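Local structure of diaminobutyrate-pyruvate transaminase and L-2,4-diaminobutyrate decarboxylase (2QMA) at residues A[180-183]-A[184-188]. The protein probably acts, through this C-terminal decarboxylase domain of a two-enzyme polypeptide, as a pyridoxal phosphate-dependent L-2,4-diaminobutyrate decarboxylase. Sequence-based numbering, arbitrary orientation.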
ATOM      1  N   ASP A 180      -0.007 -22.498   3.624  1.00 11.17           N
ATOM      2  CA  ASP A 180      -0.620 -22.908   4.889  1.00 10.32           C
ATOM      3  C   ASP A 180      -1.687 -23.986   4.612  1.00 11.80           C
ATOM      4  O   ASP A 180      -1.890 -24.917   5.421  1.00 12.09           O
ATOM      5  CB  ASP A 180      -1.246 -21.689   5.565  1.00 11.64           C
ATOM      6  CG  ASP A 180      -0.215 -20.738   6.163  1.00 12.13           C
ATOM      7  OD1 ASP A 180       0.981 -20.717   5.751  1.00 10.82           O
ATOM      8  OD2 ASP A 180      -0.614 -19.971   7.027  1.00 16.49           O
ATOM      9  N   TRP A 181      -2.366 -23.869   3.473  1.00 12.02           N
ATOM     10  CA  TRP A 181      -3.460 -24.797   3.111  1.00 12.73           C
ATOM     11  C   TRP A 181      -2.886 -26.228   2.987  1.00 13.30           C
ATOM     12  O   TRP A 181      -3.469 -27.207   3.506  1.00 12.58           O
ATOM     13  CB  TRP A 181      -4.136 -24.297   1.813  1.00 13.32           C
ATOM     14  CG  TRP A 181      -5.089 -25.225   1.112  1.00 11.91           C
ATOM     15  CD1 TRP A 181      -6.419 -25.366   1.321  1.00 14.49           C
ATOM     16  CD2 TRP A 181      -4.744 -26.102   0.053  1.00 14.80           C
ATOM     17  NE1 TRP A 181      -6.940 -26.299   0.449  1.00 14.45           N
ATOM     18  CE2 TRP A 181      -5.922 -26.763  -0.347  1.00 14.63           C
ATOM     19  CE3 TRP A 181      -3.540 -26.378  -0.615  1.00 10.67           C
ATOM     20  CZ2 TRP A 181      -5.943 -27.693  -1.404  1.00 14.78           C
ATOM     21  CZ3 TRP A 181      -3.554 -27.311  -1.650  1.00 14.44           C
ATOM     22  CH2 TRP A 181      -4.756 -27.975  -2.015  1.00 14.15           C
ATOM     23  N   ILE A 182      -1.735 -26.346   2.326  1.00 11.55           N
ATOM     24  CA  ILE A 182      -1.226 -27.681   2.039  1.00 11.69           C
ATOM     25  C   ILE A 182      -0.691 -28.320   3.329  1.00 12.40           C
ATOM     26  O   ILE A 182      -0.903 -29.520   3.498  1.00 11.62           O
ATOM     27  CB  ILE A 182      -0.111 -27.709   0.965  1.00 11.91           C
ATOM     28  CG1 ILE A 182       0.129 -29.168   0.474  1.00 12.38           C
ATOM     29  CG2 ILE A 182       1.197 -27.112   1.474  1.00 13.54           C
ATOM     30  CD1 ILE A 182      -1.096 -29.844  -0.161  1.00 12.10           C
ATOM     31  N   ALA A 183       0.002 -27.541   4.195  1.00 11.74           N
ATOM     32  CA  ALA A 183       0.444 -28.096   5.498  1.00 11.48           C
ATOM     33  C   ALA A 183      -0.749 -28.521   6.340  1.00 12.72           C
ATOM     34  O   ALA A 183      -0.699 -29.545   7.077  1.00 13.54           O
ATOM     35  CB  ALA A 183       1.353 -27.124   6.296  1.00 10.99           C
ATOM     36  N   ASP A 184      -1.834 -27.753   6.268  1.00 12.11           N
ATOM     37  CA  ASP A 184      -3.045 -28.127   7.032  1.00 14.31           C
ATOM     38  C   ASP A 184      -3.634 -29.422   6.457  1.00 14.79           C
ATOM     39  O   ASP A 184      -4.047 -30.333   7.185  1.00 15.88           O
ATOM     40  CB  ASP A 184      -4.092 -27.019   6.954  1.00 14.27           C
ATOM     41  CG  ASP A 184      -5.371 -27.386   7.696  1.00 16.42           C
ATOM     42  OD1 ASP A 184      -5.256 -27.689   8.880  1.00 16.02           O
ATOM     43  OD2 ASP A 184      -6.449 -27.426   7.076  1.00 17.44           O
ATOM     44  N   LYS A 185      -3.672 -29.506   5.139  1.00 15.84           N
ATOM     45  CA  LYS A 185      -4.237 -30.703   4.480  1.00 16.97           C
ATOM     46  C   LYS A 185      -3.372 -31.958   4.734  1.00 16.87           C
ATOM     47  O   LYS A 185      -3.902 -32.993   5.145  1.00 16.08           O
ATOM     48  CB  LYS A 185      -4.435 -30.433   2.981  1.00 17.67           C
ATOM     49  CG  LYS A 185      -4.922 -31.612   2.157  1.00 19.24           C
ATOM     50  CD  LYS A 185      -4.513 -31.380   0.680  1.00 25.19           C
ATOM     51  CE  LYS A 185      -5.632 -30.761  -0.130  1.00 26.29           C
ATOM     52  NZ  LYS A 185      -6.972 -31.403   0.062  1.00 27.78           N
ATOM     53  N   LEU A 186      -2.057 -31.868   4.525  1.00 15.79           N
ATOM     54  CA  LEU A 186      -1.187 -33.066   4.663  1.00 16.13           C
ATOM     55  C   LEU A 186      -1.011 -33.605   6.107  1.00 17.10           C
ATOM     56  O   LEU A 186      -0.980 -34.832   6.323  1.00 15.40           O
ATOM     57  CB  LEU A 186       0.179 -32.863   3.949  1.00 15.98           C
ATOM     58  CG  LEU A 186       0.117 -32.581   2.433  1.00 14.44           C
ATOM     59  CD1 LEU A 186       1.511 -32.410   1.790  1.00 16.53           C
ATOM     60  CD2 LEU A 186      -0.706 -33.611   1.636  1.00 17.90           C
ATOM     61  N   SER A 187      -0.884 -32.711   7.092  1.00 16.24           N
ATOM     62  CA  SER A 187      -0.535 -33.128   8.443  1.00 16.02           C
ATOM     63  C   SER A 187      -1.231 -32.304   9.533  1.00 15.07           C
ATOM     64  O   SER A 187      -0.824 -32.325  10.714  1.00 15.09           O
ATOM     65  CB  SER A 187       0.995 -33.092   8.611  1.00 16.78           C
ATOM     66  OG  SER A 187       1.508 -31.787   8.341  1.00 18.40           O
ATOM     67  N   GLY A 188      -2.285 -31.587   9.147  1.00 14.07           N
ATOM     68  CA  GLY A 188      -3.008 -30.721  10.086  1.00 14.17           C
ATOM     69  C   GLY A 188      -2.064 -29.760  10.820  1.00 14.64           C
ATOM     70  O   GLY A 188      -2.235 -29.470  12.007  1.00 13.96           O
TER
HETATM   71  O   HOH W   1      -6.097 -27.285   4.134  1.00 34.72           O
HETATM   72  O   HOH W   2      -8.919 -29.056   0.289  1.00 43.01           O
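Lys185 lies alongside Trp181, one helical turn on, and both side chains point the same way. Lys185 CE comes to 3.3 Å from Trp181 CZ2, on the six-membered ring, approaching the indole obliquely. A bend at chi3 (-96°) carries CE to the ring, and the bend at chi4 turns NZ to a water. This water accepts from Lys185 NZ at 3.1 Å and, weakly, from Trp181 NE1.

Apolar contacts continue beside this pair. Ile182 CD1 meets Lys185 CD at 3.8 Å. Ile182 CG1 stands 3.8 Å from Leu186 CD1. Because Ile182 CG1 is anti to the backbone N (chi1 -166°), that branch runs on toward the next turn.

The backbone is alpha-helical. Asp184 N, Lys185 N, Leu186 N and Ser187 N bond to the carbonyls of Asp180, Trp181, Ile182 and Ala183. The Leu186 bond is the straightest (169°). The last is longer, with Ser187 N 3.2 Å from Ala183 O. A second water donates to both Trp181 O (2.7 Å) and Asp184 OD2. Gly188 departs from helical angles with a positive phi.

This is the C-terminal end of helix 167-187, at the chain's periphery, in the decarboxylase domain, away from the predicted cofactor lysine. Ile182 and Leu186 rest on strand 258-265 of the large mixed sheet. Trp181 makes edge-to-face contacts with Trp290 and His317. Ala183 packs on helix 191-194, and Ser187 OG hydrogen-bonds to Tyr199 OH.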